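Local coordinates for protein alpha-1,3-glucanase (Streptomyces thermodiastaticus, PDB 7C7D) that hydrolyses the alpha-1,3-glycosidic bonds of alpha-1,3-glucan, acting as a thermostable glycoside hydrolase of family 87, at residues N258-G263 and H287-A292; W332-N337 and N356-A361; N337-V342 and A361-V366; E343-L348 and R367-R372; D376-M381 and N396-P401. One frame throughout, in Å; residues are numbered along the deposited sequence.

Contact 1. Residues N258-G263 and H287-A292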
# COMPACT_ATOMS: atom_id res chain seq x y z
N ASN A 258 20.55 14.82 12.04
CA ASN A 258 21.89 15.12 11.52
C ASN A 258 22.73 13.86 11.36
O ASN A 258 23.88 13.78 11.82
CB ASN A 258 22.61 16.15 12.40
CG ASN A 258 21.87 17.45 12.49
OD1 ASN A 258 21.65 17.98 13.58
ND2 ASN A 258 21.48 17.99 11.34
N VAL A 259 22.16 12.85 10.71
CA VAL A 259 22.83 11.56 10.60
C VAL A 259 22.26 10.80 9.43
O VAL A 259 21.07 10.90 9.11
CB VAL A 259 22.72 10.77 11.93
CG1 VAL A 259 21.31 10.22 12.12
CG2 VAL A 259 23.77 9.65 11.98
N THR A 260 23.12 10.03 8.77
CA THR A 260 22.72 9.02 7.81
C THR A 260 22.91 7.67 8.47
O THR A 260 23.98 7.38 9.01
CB THR A 260 23.59 9.12 6.55
OG1 THR A 260 23.32 10.36 5.89
CG2 THR A 260 23.32 7.96 5.61
N LEU A 261 21.86 6.86 8.47
CA LEU A 261 21.93 5.48 8.94
C LEU A 261 21.88 4.62 7.69
O LEU A 261 20.84 4.53 7.02
CB LEU A 261 20.75 5.19 9.87
CG LEU A 261 20.78 3.95 10.75
CD1 LEU A 261 22.10 3.81 11.48
CD2 LEU A 261 19.64 4.00 11.75
N GLN A 262 23.01 3.99 7.36
CA GLN A 262 23.17 3.31 6.09
C GLN A 262 23.57 1.86 6.31
O GLN A 262 24.57 1.57 6.99
CB GLN A 262 24.24 4.01 5.26
CG GLN A 262 24.52 3.31 3.94
CD GLN A 262 25.35 4.16 3.01
OE1 GLN A 262 25.59 5.33 3.28
NE2 GLN A 262 25.79 3.57 1.91
N GLY A 263 22.80 0.95 5.71
CA GLY A 263 23.15 -0.45 5.67
C GLY A 263 23.82 -0.83 4.36
O GLY A 263 24.05 -0.02 3.46
N HIS A 287 18.94 10.63 7.08
CA HIS A 287 18.85 9.82 5.87
C HIS A 287 18.92 8.35 6.26
O HIS A 287 19.97 7.87 6.68
CB HIS A 287 19.95 10.22 4.89
CG HIS A 287 19.95 11.69 4.62
ND1 HIS A 287 19.02 12.29 3.80
CD2 HIS A 287 20.73 12.68 5.10
CE1 HIS A 287 19.24 13.59 3.77
NE2 HIS A 287 20.27 13.86 4.56
N LEU A 288 17.79 7.66 6.14
CA LEU A 288 17.73 6.22 6.41
C LEU A 288 17.85 5.51 5.07
O LEU A 288 17.06 5.78 4.16
CB LEU A 288 16.41 5.86 7.11
CG LEU A 288 16.06 6.67 8.36
CD1 LEU A 288 14.73 6.20 8.96
CD2 LEU A 288 17.17 6.57 9.39
N LYS A 289 18.85 4.65 4.93
CA LYS A 289 19.19 4.09 3.63
C LYS A 289 19.60 2.63 3.73
O LYS A 289 20.48 2.28 4.51
CB LYS A 289 20.37 4.83 2.99
CG LYS A 289 20.23 6.33 2.80
CD LYS A 289 21.46 6.88 2.10
CE LYS A 289 21.26 8.32 1.68
NZ LYS A 289 22.50 8.94 1.13
N ASP A 290 19.01 1.81 2.86
CA ASP A 290 19.58 0.51 2.49
C ASP A 290 19.69 -0.46 3.66
O ASP A 290 20.69 -1.16 3.80
CB ASP A 290 20.92 0.67 1.77
CG ASP A 290 20.87 1.67 0.63
OD1 ASP A 290 19.79 1.84 0.02
OD2 ASP A 290 21.92 2.28 0.33
N PHE A 291 18.67 -0.51 4.50
CA PHE A 291 18.56 -1.59 5.48
C PHE A 291 17.11 -2.03 5.61
O PHE A 291 16.20 -1.43 5.02
CB PHE A 291 19.27 -1.32 6.83
CG PHE A 291 18.71 -0.17 7.65
CD1 PHE A 291 19.02 1.15 7.33
CD2 PHE A 291 17.95 -0.41 8.79
CE1 PHE A 291 18.56 2.20 8.11
CE2 PHE A 291 17.49 0.64 9.57
CZ PHE A 291 17.79 1.94 9.24
N ALA A 292 16.90 -3.11 6.35
CA ALA A 292 15.57 -3.62 6.62
C ALA A 292 15.21 -3.36 8.07
O ALA A 292 16.07 -3.42 8.96
CB ALA A 292 15.49 -5.12 6.33
O HOH W 1 23.67 10.38 3.04
O HOH W 2 24.47 0.99 0.92
O HOH W 3 25.24 8.34 2.12

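Contact 2. Residues W332-N337 and N356-A361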
# COMPACT_ATOMS: atom_id res chain seq x y z
N TRP A 332 4.34 6.51 10.41
CA TRP A 332 3.27 7.34 10.93
C TRP A 332 3.92 8.69 11.21
O TRP A 332 4.66 8.84 12.18
CB TRP A 332 2.72 6.71 12.20
CG TRP A 332 1.55 7.44 12.71
CD1 TRP A 332 0.28 7.39 12.21
CD2 TRP A 332 1.53 8.38 13.78
NE1 TRP A 332 -0.53 8.22 12.92
CE2 TRP A 332 0.21 8.85 13.89
CE3 TRP A 332 2.50 8.87 14.66
CZ2 TRP A 332 -0.17 9.77 14.86
CZ3 TRP A 332 2.12 9.78 15.62
CH2 TRP A 332 0.80 10.23 15.71
N LEU A 333 3.69 9.65 10.32
CA LEU A 333 4.46 10.89 10.29
C LEU A 333 3.61 12.05 10.78
O LEU A 333 2.48 12.25 10.32
CB LEU A 333 4.99 11.16 8.88
CG LEU A 333 6.03 10.13 8.42
CD1 LEU A 333 6.18 10.11 6.90
CD2 LEU A 333 7.38 10.38 9.09
N THR A 334 4.16 12.82 11.71
CA THR A 334 3.50 13.99 12.27
C THR A 334 4.54 15.08 12.46
O THR A 334 5.74 14.82 12.46
CB THR A 334 2.91 13.69 13.65
OG1 THR A 334 3.96 13.26 14.54
CG2 THR A 334 1.85 12.61 13.56
N GLY A 335 4.07 16.31 12.64
CA GLY A 335 4.98 17.39 12.96
C GLY A 335 5.82 17.79 11.75
O GLY A 335 5.39 17.70 10.60
N THR A 336 7.04 18.22 12.03
CA THR A 336 7.89 18.76 10.97
C THR A 336 8.56 17.64 10.20
O THR A 336 9.37 16.89 10.75
CB THR A 336 8.94 19.69 11.56
OG1 THR A 336 8.28 20.74 12.28
CG2 THR A 336 9.82 20.29 10.46
N ASN A 337 8.23 17.53 8.91
CA ASN A 337 8.89 16.61 7.99
C ASN A 337 9.14 17.30 6.67
O ASN A 337 9.04 16.70 5.60
CB ASN A 337 8.05 15.34 7.78
CG ASN A 337 8.12 14.41 8.97
OD1 ASN A 337 9.18 13.83 9.25
ND2 ASN A 337 7.01 14.25 9.67
N ASN A 356 1.31 7.16 6.64
CA ASN A 356 0.29 8.18 6.86
C ASN A 356 0.97 9.51 7.16
O ASN A 356 1.77 9.60 8.09
CB ASN A 356 -0.62 7.79 8.02
CG ASN A 356 -1.89 8.62 8.06
OD1 ASN A 356 -1.91 9.76 7.60
ND2 ASN A 356 -2.96 8.04 8.59
N LEU A 357 0.66 10.53 6.36
CA LEU A 357 1.07 11.90 6.67
C LEU A 357 -0.04 12.47 7.54
O LEU A 357 -1.02 13.03 7.05
CB LEU A 357 1.28 12.72 5.41
CG LEU A 357 2.30 12.17 4.40
CD1 LEU A 357 2.46 13.14 3.24
CD2 LEU A 357 3.64 11.92 5.07
N ASN A 358 0.12 12.32 8.86
CA ASN A 358 -0.93 12.73 9.80
C ASN A 358 -0.69 14.17 10.26
O ASN A 358 -0.37 14.45 11.42
CB ASN A 358 -1.01 11.75 10.97
CG ASN A 358 -2.23 11.99 11.84
OD1 ASN A 358 -3.19 12.65 11.43
ND2 ASN A 358 -2.20 11.44 13.04
N GLY A 359 -0.87 15.09 9.33
CA GLY A 359 -0.86 16.52 9.60
C GLY A 359 0.51 17.13 9.48
O GLY A 359 1.55 16.49 9.68
N THR A 360 0.52 18.42 9.12
CA THR A 360 1.69 19.29 9.19
C THR A 360 2.73 18.99 8.11
O THR A 360 3.77 19.66 8.08
CB THR A 360 2.35 19.28 10.59
OG1 THR A 360 1.33 19.23 11.59
CG2 THR A 360 3.20 20.53 10.82
N ALA A 361 2.50 18.02 7.23
CA ALA A 361 3.50 17.65 6.24
C ALA A 361 3.58 18.72 5.16
O ALA A 361 2.56 19.15 4.62
CB ALA A 361 3.14 16.30 5.62
O HOH W 4 2.52 14.34 8.39
O HOH W 5 4.80 15.83 8.75
O HOH W 6 1.17 16.42 12.74
O HOH W 7 6.44 19.10 7.37

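Contact 3. Residues N337-V342 and A361-V366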
# COMPACT_ATOMS: atom_id res chain seq x y z
N ASN A 337 8.23 17.53 8.91
CA ASN A 337 8.89 16.61 7.99
C ASN A 337 9.14 17.30 6.67
O ASN A 337 9.04 16.70 5.60
CB ASN A 337 8.05 15.34 7.78
CG ASN A 337 8.12 14.41 8.97
OD1 ASN A 337 9.18 13.83 9.25
ND2 ASN A 337 7.01 14.25 9.67
N ASP A 338 9.48 18.60 6.72
CA ASP A 338 9.52 19.41 5.51
C ASP A 338 10.43 18.78 4.47
O ASP A 338 11.58 18.43 4.76
CB ASP A 338 10.09 20.80 5.82
CG ASP A 338 9.25 21.60 6.80
OD1 ASP A 338 8.26 21.09 7.35
OD2 ASP A 338 9.62 22.77 7.04
N ASP A 339 9.91 18.65 3.25
CA ASP A 339 10.70 18.21 2.10
C ASP A 339 11.15 16.76 2.21
O ASP A 339 12.04 16.34 1.48
CB ASP A 339 11.87 19.15 1.82
CG ASP A 339 11.45 20.60 1.83
OD1 ASP A 339 10.52 20.93 1.07
OD2 ASP A 339 12.00 21.40 2.62
N LEU A 340 10.55 15.98 3.11
CA LEU A 340 10.92 14.58 3.25
C LEU A 340 10.71 13.85 1.93
O LEU A 340 9.70 14.04 1.25
CB LEU A 340 10.06 13.93 4.34
CG LEU A 340 10.17 12.42 4.54
CD1 LEU A 340 11.54 12.02 5.08
CD2 LEU A 340 9.08 11.93 5.46
N VAL A 341 11.66 12.99 1.57
CA VAL A 341 11.54 12.12 0.41
C VAL A 341 11.55 10.67 0.89
O VAL A 341 12.53 10.23 1.50
CB VAL A 341 12.64 12.37 -0.64
CG1 VAL A 341 12.49 11.39 -1.81
CG2 VAL A 341 12.61 13.81 -1.12
N VAL A 342 10.47 9.95 0.60
CA VAL A 342 10.36 8.53 0.92
C VAL A 342 10.29 7.81 -0.41
O VAL A 342 9.28 7.88 -1.12
CB VAL A 342 9.11 8.24 1.77
CG1 VAL A 342 8.93 6.75 1.99
CG2 VAL A 342 9.18 8.99 3.11
N ALA A 361 2.50 18.02 7.23
CA ALA A 361 3.50 17.65 6.24
C ALA A 361 3.58 18.72 5.16
O ALA A 361 2.56 19.15 4.62
CB ALA A 361 3.14 16.30 5.62
N LYS A 362 4.80 19.13 4.82
CA LYS A 362 5.02 20.20 3.85
C LYS A 362 5.97 19.69 2.78
O LYS A 362 7.12 19.36 3.07
CB LYS A 362 5.60 21.44 4.53
CG LYS A 362 4.64 22.08 5.52
CD LYS A 362 5.25 23.31 6.18
CE LYS A 362 4.37 23.82 7.30
NZ LYS A 362 3.96 22.70 8.20
N ASN A 363 5.49 19.65 1.53
CA ASN A 363 6.31 19.24 0.40
C ASN A 363 6.95 17.87 0.60
O ASN A 363 8.11 17.65 0.23
CB ASN A 363 7.36 20.29 0.02
CG ASN A 363 7.98 20.00 -1.33
OD1 ASN A 363 7.29 19.55 -2.25
ND2 ASN A 363 9.28 20.22 -1.45
N VAL A 364 6.19 16.93 1.16
CA VAL A 364 6.67 15.56 1.29
C VAL A 364 6.40 14.83 -0.03
O VAL A 364 5.32 14.96 -0.60
CB VAL A 364 5.98 14.84 2.46
CG1 VAL A 364 6.39 13.37 2.50
CG2 VAL A 364 6.29 15.55 3.77
N THR A 365 7.40 14.09 -0.51
CA THR A 365 7.29 13.27 -1.71
C THR A 365 7.42 11.80 -1.31
O THR A 365 8.43 11.40 -0.72
CB THR A 365 8.38 13.62 -2.72
OG1 THR A 365 8.19 14.97 -3.16
CG2 THR A 365 8.33 12.71 -3.94
N VAL A 366 6.41 11.00 -1.66
CA VAL A 366 6.43 9.56 -1.47
C VAL A 366 6.36 8.96 -2.87
O VAL A 366 5.32 9.05 -3.53
CB VAL A 366 5.26 9.09 -0.59
CG1 VAL A 366 5.28 7.57 -0.41
CG2 VAL A 366 5.30 9.81 0.76
O HOH W 7 6.44 19.10 7.37
O HOH W 8 6.63 22.23 9.22

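Contact 4. Residues E343-L348 and R367-R372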
# COMPACT_ATOMS: atom_id res chain seq x y z
N GLU A 343 11.38 7.14 -0.80
CA GLU A 343 11.48 6.63 -2.16
C GLU A 343 12.19 5.29 -2.21
O GLU A 343 13.10 5.01 -1.43
CB GLU A 343 12.21 7.62 -3.08
CG GLU A 343 13.66 7.84 -2.67
CD GLU A 343 14.37 8.90 -3.49
OE1 GLU A 343 13.81 9.38 -4.50
OE2 GLU A 343 15.51 9.25 -3.12
N ASN A 344 11.77 4.47 -3.17
CA ASN A 344 12.45 3.20 -3.47
C ASN A 344 12.48 2.27 -2.26
O ASN A 344 13.51 1.65 -1.97
CB ASN A 344 13.85 3.42 -4.05
CG ASN A 344 13.82 4.27 -5.29
OD1 ASN A 344 14.38 5.36 -5.32
ND2 ASN A 344 13.17 3.77 -6.33
N ASN A 345 11.36 2.18 -1.56
CA ASN A 345 11.23 1.29 -0.42
C ASN A 345 10.18 0.22 -0.71
O ASN A 345 9.36 0.36 -1.62
CB ASN A 345 10.80 2.05 0.84
CG ASN A 345 11.71 3.21 1.15
OD1 ASN A 345 12.87 3.02 1.50
ND2 ASN A 345 11.20 4.42 1.01
N ARG A 346 10.22 -0.84 0.09
CA ARG A 346 9.19 -1.86 0.13
C ARG A 346 8.55 -1.81 1.50
O ARG A 346 9.26 -1.80 2.52
CB ARG A 346 9.77 -3.26 -0.10
CG ARG A 346 10.82 -3.32 -1.17
CD ARG A 346 10.22 -3.08 -2.55
NE ARG A 346 11.30 -2.91 -3.52
CZ ARG A 346 12.05 -3.92 -3.98
NH1 ARG A 346 11.81 -5.16 -3.58
NH2 ARG A 346 13.03 -3.68 -4.83
N ILE A 347 7.22 -1.77 1.54
CA ILE A 347 6.47 -1.80 2.79
C ILE A 347 5.48 -2.95 2.65
O ILE A 347 4.54 -2.87 1.85
CB ILE A 347 5.77 -0.47 3.09
CG1 ILE A 347 6.80 0.67 3.13
CG2 ILE A 347 5.03 -0.54 4.42
CD1 ILE A 347 6.21 2.07 3.19
N LEU A 348 5.69 -4.02 3.42
CA LEU A 348 4.96 -5.26 3.25
C LEU A 348 4.42 -5.71 4.59
O LEU A 348 5.10 -5.61 5.61
CB LEU A 348 5.87 -6.38 2.75
CG LEU A 348 6.74 -6.01 1.56
CD1 LEU A 348 7.73 -7.11 1.29
CD2 LEU A 348 5.86 -5.79 0.36
N ARG A 367 7.47 8.39 -3.34
CA ARG A 367 7.55 7.96 -4.74
C ARG A 367 8.31 6.65 -4.90
O ARG A 367 9.24 6.34 -4.16
CB ARG A 367 8.20 9.04 -5.62
CG ARG A 367 9.67 9.29 -5.34
CD ARG A 367 10.26 10.35 -6.26
NE ARG A 367 11.62 10.67 -5.84
CZ ARG A 367 12.16 11.89 -5.89
NH1 ARG A 367 11.45 12.91 -6.36
NH2 ARG A 367 13.40 12.08 -5.47
N ASP A 368 7.91 5.88 -5.92
CA ASP A 368 8.63 4.68 -6.32
C ASP A 368 8.74 3.65 -5.20
O ASP A 368 9.75 2.97 -5.07
CB ASP A 368 10.00 5.03 -6.91
CG ASP A 368 9.88 5.70 -8.24
OD1 ASP A 368 9.38 5.05 -9.19
OD2 ASP A 368 10.25 6.89 -8.34
N ASN A 369 7.68 3.54 -4.40
CA ASN A 369 7.60 2.52 -3.37
C ASN A 369 6.65 1.42 -3.80
O ASN A 369 5.75 1.62 -4.61
CB ASN A 369 7.11 3.12 -2.05
CG ASN A 369 8.00 4.25 -1.57
OD1 ASN A 369 9.10 4.02 -1.10
ND2 ASN A 369 7.51 5.48 -1.71
N PHE A 370 6.87 0.24 -3.22
CA PHE A 370 6.00 -0.91 -3.41
C PHE A 370 5.36 -1.26 -2.08
O PHE A 370 6.07 -1.43 -1.08
CB PHE A 370 6.79 -2.12 -3.93
CG PHE A 370 5.94 -3.34 -4.12
CD1 PHE A 370 5.05 -3.41 -5.17
CD2 PHE A 370 6.00 -4.40 -3.23
CE1 PHE A 370 4.25 -4.51 -5.36
CE2 PHE A 370 5.19 -5.52 -3.41
CZ PHE A 370 4.32 -5.57 -4.47
N LEU A 371 4.03 -1.36 -2.07
CA LEU A 371 3.26 -1.63 -0.85
C LEU A 371 2.32 -2.80 -1.12
O LEU A 371 1.49 -2.74 -2.03
CB LEU A 371 2.46 -0.39 -0.43
CG LEU A 371 3.31 0.81 -0.01
CD1 LEU A 371 3.40 1.88 -1.12
CD2 LEU A 371 2.77 1.41 1.28
N ARG A 372 2.47 -3.87 -0.32
CA ARG A 372 1.60 -5.04 -0.41
C ARG A 372 1.12 -5.41 0.98
O ARG A 372 1.91 -5.44 1.93
CB ARG A 372 2.35 -6.23 -1.02
CG ARG A 372 1.56 -7.53 -1.02
CD ARG A 372 2.39 -8.71 -1.55
NE ARG A 372 2.54 -8.68 -3.01
CZ ARG A 372 3.64 -9.08 -3.64
NH1 ARG A 372 4.68 -9.51 -2.95
NH2 ARG A 372 3.70 -9.03 -4.97
O HOH W 9 16.46 11.29 -4.36
O HOH W 10 12.53 7.82 -7.06
O HOH W 11 11.92 0.89 -6.60

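Contact 5. Residues D376-M381 and N396-P401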
# COMPACT_ATOMS: atom_id res chain seq x y z
N ASP A 376 -4.95 -1.37 6.27
CA ASP A 376 -5.82 -0.21 6.17
C ASP A 376 -5.25 0.58 5.00
O ASP A 376 -4.46 0.02 4.23
CB ASP A 376 -5.76 0.57 7.49
CG ASP A 376 -7.01 1.37 7.77
OD1 ASP A 376 -7.44 2.15 6.89
OD2 ASP A 376 -7.58 1.23 8.87
N ASP A 377 -5.60 1.85 4.86
CA ASP A 377 -5.13 2.68 3.75
C ASP A 377 -3.64 2.44 3.50
O ASP A 377 -2.82 2.62 4.40
CB ASP A 377 -5.31 4.16 4.10
CG ASP A 377 -6.76 4.58 4.19
OD1 ASP A 377 -7.60 4.09 3.41
OD2 ASP A 377 -7.04 5.45 5.04
N ALA A 378 -3.27 2.08 2.27
CA ALA A 378 -1.86 1.79 2.03
C ALA A 378 -1.02 3.05 2.18
O ALA A 378 -0.02 3.06 2.91
CB ALA A 378 -1.64 1.12 0.68
N LEU A 379 -1.43 4.13 1.51
CA LEU A 379 -0.86 5.46 1.68
C LEU A 379 -1.99 6.41 2.01
O LEU A 379 -3.02 6.41 1.33
CB LEU A 379 -0.18 5.94 0.39
CG LEU A 379 1.01 5.13 -0.11
CD1 LEU A 379 1.52 5.76 -1.41
CD2 LEU A 379 2.12 5.09 0.93
N ALA A 380 -1.81 7.22 3.05
CA ALA A 380 -2.84 8.15 3.46
C ALA A 380 -2.24 9.50 3.82
O ALA A 380 -1.09 9.59 4.27
CB ALA A 380 -3.63 7.62 4.67
N MET A 381 -3.04 10.54 3.63
CA MET A 381 -2.79 11.86 4.18
C MET A 381 -4.01 12.23 5.00
O MET A 381 -5.14 12.22 4.50
CB MET A 381 -2.60 12.88 3.06
CG MET A 381 -1.43 12.59 2.16
SD MET A 381 -1.07 14.02 1.12
CE MET A 381 -0.10 13.26 -0.18
N ASN A 396 3.90 5.12 -7.17
CA ASN A 396 3.96 3.98 -6.27
C ASN A 396 3.12 2.85 -6.84
O ASN A 396 2.22 3.06 -7.65
CB ASN A 396 3.43 4.37 -4.88
CG ASN A 396 4.20 5.51 -4.28
OD1 ASN A 396 5.32 5.33 -3.78
ND2 ASN A 396 3.62 6.71 -4.31
N THR A 397 3.44 1.63 -6.40
CA THR A 397 2.66 0.44 -6.74
C THR A 397 2.10 -0.13 -5.45
O THR A 397 2.86 -0.40 -4.51
CB THR A 397 3.52 -0.58 -7.48
OG1 THR A 397 3.90 -0.02 -8.74
CG2 THR A 397 2.74 -1.87 -7.74
N ILE A 398 0.78 -0.29 -5.41
CA ILE A 398 0.05 -0.70 -4.22
C ILE A 398 -0.82 -1.89 -4.59
O ILE A 398 -1.51 -1.86 -5.61
CB ILE A 398 -0.83 0.46 -3.71
CG1 ILE A 398 0.04 1.61 -3.18
CG2 ILE A 398 -1.85 -0.03 -2.68
CD1 ILE A 398 -0.67 2.93 -3.11
N THR A 399 -0.80 -2.92 -3.75
CA THR A 399 -1.63 -4.08 -3.98
C THR A 399 -2.20 -4.59 -2.66
O THR A 399 -1.50 -4.67 -1.64
CB THR A 399 -0.86 -5.20 -4.71
OG1 THR A 399 -1.62 -6.41 -4.65
CG2 THR A 399 0.52 -5.45 -4.11
N GLN A 400 -3.48 -4.91 -2.69
CA GLN A 400 -4.13 -5.66 -1.62
C GLN A 400 -4.06 -5.01 -0.23
O GLN A 400 -3.69 -5.68 0.75
CB GLN A 400 -3.64 -7.11 -1.60
CG GLN A 400 -4.37 -7.98 -2.62
CD GLN A 400 -5.84 -8.20 -2.28
OE1 GLN A 400 -6.32 -7.77 -1.23
NE2 GLN A 400 -6.57 -8.88 -3.17
N PRO A 401 -4.48 -3.76 -0.07
CA PRO A 401 -4.81 -3.30 1.29
C PRO A 401 -6.02 -4.09 1.77
O PRO A 401 -6.97 -4.29 1.01
CB PRO A 401 -5.13 -1.81 1.09
CG PRO A 401 -5.66 -1.73 -0.32
CD PRO A 401 -4.90 -2.79 -1.11

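Contact 1. Residues N258-G263 and H287-A292
Thr-260, Leu-261 and Gln-262 run beside His-287, Leu-288 and Lys-289 as parallel partners on two successive coils of a right-handed beta-helix, the fold of the pectate lyase-like family. Four backbone bonds pass alternately between the strands, ending with Gly-263 N on Lys-289 O (2.9 Å). On the buried face, Leu-288 CD2 comes up to Leu-261 CB at 3.9 Å. Phe-291 turns its ring edge to the backbone, with CE1 3.4 Å from Leu-261 O. Its CG sits between its own backbone N and carbonyl carbon (chi1 64°). The Phe-291 and Leu-261 side chains cross at about a right angle in the conformer given; Leu-261 has two, so contacts of its branch are doubtful. Val-240 and Ile-242 of the preceding coil pack against Leu-261 as well. On the other face Thr-260 OG1 lies near the plane of the imidazole at its edge, 3.6 Å from His-287 CD2, while His-287 ND1 is bonded to Ser-318 OG. Waters tie the polar ends together here: one bridges Thr-260 OG1 and Lys-289 NZ, another Lys-289 NZ and Gln-262 OE1. A third accepts from Gln-262 NE2 at 3.1 Å and donates to Gly-263 O and to Asp-290 OD2.

Contact 2. Residues W332-N337 and N356-A361
Leu-333 is bonded on both its polar backbone atoms, its N donating almost straight to Asn-356 O (2.9 Å, 166°) and its O accepting from Asn-358 N (2.8 Å), in the pattern of parallel strands. The side chains of Leu-333 and Leu-357 lie alongside each other on the buried face, pointing the same way, and CD1 of Leu-333 touches CD2 of Leu-357 at 3.6 Å. On the other face Trp-332 has CG anti to its backbone N and beside the carbonyl carbon (chi1 -175°), on the side where Thr-334 CG2 covers one face of the indole toward its rim. That same methyl lies 3.6 Å from Asn-358 O. The indole also meets the Asn-358 side chain obliquely, but that amide has two conformers and its N and O are probably exchanged, so the polar detail there is doubtful. These strands lie on neighbouring coils of a parallel beta-helix, with strand 309-311 bonded to Trp-332 and strand 379-382 to Leu-357. Beyond them both chains turn out of the sheet. Asn-358 is the centre of an inverse gamma turn, closed by a weak bond from Gly-359 N to Leu-357 O. Thr-360 then sets its CB 3.4 Å from Gly-335 O, a close carbon-to-carbonyl approach. Waters take over from direct bonds in this region: one accepts from Gly-335 N, donates to Asn-358 O and also binds Thr-360 OG1. Another accepts from Asn-337 N and donates to Thr-360 O at 2.8 Å.

Contact 3. Residues N337-V342 and A361-V366
Asn-363 swings its CG anti to the backbone N (chi1 -167°), whereas Asp-339 has CG anti to the carbonyl carbon, and the two side chains cross obliquely. Asn-363 ND2 donates to Asp-339 OD1 at 2.9 Å; OD1 lies close to the plane of the Asn-363 amide and is met on its anti side, 16° out of the carboxylate plane, with the two planes 74° apart. Residues Asn-337 to Leu-340 form a type II beta turn, closed by Leu-340 N on Asn-337 O, and Asp-339 N reaches Lys-362 O at 2.9 Å. The oxygen of the same amide, Asn-363 OD1, accepts from Arg-392 NH1, which also serves Thr-365 OG1; one arginine therefore holds two side chains of the same segment.

Asp-338 lies alongside Lys-362. Its OD1 takes a water proton at 2.7 Å from the water that also accepts, weakly, from Lys-362 N. A second water joins that oxygen to Lys-362 NZ, though the lysine has two conformers and this bridge is doubtful; in the given one, NZ is also bonded to Thr-360 O. Farther in, both methyls of Val-364 touch Leu-340 CB at 4.1 Å, and CG2 lies 3.5 Å from Asn-337 O. The strands then join properly through Thr-365 N to Leu-340 O and Val-342 N to Thr-365 O (2.8 Å). Val-342 and Val-366 stack on the buried face, both touching Leu-355. Like residues placed one above the other on successive coils form the aliphatic stack typical of a parallel beta-helix interior.

Contact 4. Residues E343-L348 and R367-R372
Asn-345 and Asn-369 are the buried polar centre of this contact, side by side and pointing the same way, amide planes 7° apart. Asn-369 OD1 is gripped twice, by Asn-345 N and Asn-345 ND2 at 3.0 Å each, arriving from opposite faces of its carbonyl plane. Asn-345 OD1 accepts from Met-322 N, and its ND2 also bonds Val-319 O. Asn-369 ND2 is satisfied in turn by Asn-396 OD1 and Val-342 O, so this is the asparagine stack familiar from parallel beta-helices. Beyond it the packing is close: Ile-347 CB meets Leu-371 CD2 at 4.0 Å on the inner face. On the other face Leu-348 CD2 touches both Phe-370 CE2, at 3.8 Å, and Arg-372 CB. Strand 59-63 and its neighbours cover this face: Phe-59 packs edge-to-face with Phe-370, Arg-346 and Arg-372 make salt bridges to Glu-196 and Asp-194, and Arg-372 also bonds Asn-164.

The opposite end of the segments is wetter. Glu-343 and Arg-367 run side by side in a side-on salt bridge: Arg-367 NE and NH2 each lie 2.9 Å from Glu-343 OE1, with that oxygen in the guanidinium plane. One water donates to Glu-343 OE2, and another spans OE1 and Asp-368 OD2, while Asp-368 OD1 accepts from Asp-56 N. Two donors on one oxygen would draw negative charge toward OE1 and probably favour an ionised Glu-343 beside a protonated arginine.

Contact 5. Residues D376-M381 and N396-P401
Ala-378 and Leu-379 meet Ile-398 inside the parallel beta-helix, where the turn leading into strand 379-382 on one wall faces strand 397-399 on another. The touching parts run in nearly opposite directions, 172° apart, and the contacts are mainly side chain to side chain, with no backbone bond between the segments. Ala-378 CB presses on Ile-398 CG2 at 3.6 Å; chi1 of -68° places that CG2 anti to the backbone N, on the side of Ala-378. The other branch of the isoleucine, ending in CD1, reaches Leu-379 CD1 at 4.0 Å.

Leu-379 CD1 also lies 3.7 Å from Asn-396 ND2. That amide continues the asparagine stack from Asn-369, its OD1 partner, while ND2 donates to Val-366 O. At the far end Pro-401 CB lies 3.7 Å from Asp-376 O. Asp-376 also secures the turn itself, its OD1 using the anti lone pair to accept from Asp-377 N (2.8 Å), while OD2 forms a salt bridge with Arg-300. Ile-407 and Ile-422 close round Ile-398, giving the aliphatic filling between walls that is typical of a right-handed beta-helix core.

In the fold
All five contacts sit in one right-handed beta-helix. Contacts 3 and 4 follow each other along the same pair of strands, joined where Val-342 O accepts from Arg-367 N (2.9 Å). Contact 2 is the adjoining wall of those coils; it shares Asn-337 and Ala-361 with contact 3, and Leu-333 CD1 packs on Leu-340 CD2 at 3.7 Å. Contact 5 lies one coil on, beside contact 4 through Leu-371 N to Thr-397 O and beside contact 2 through Leu-357 N to Ala-380 O. Contact 1, earlier in the helix, has its centre about 16 Å from that of contact 4. The calcium ion, bound in the N-terminal domain, is about 9 Å from the Arg-372 side chain.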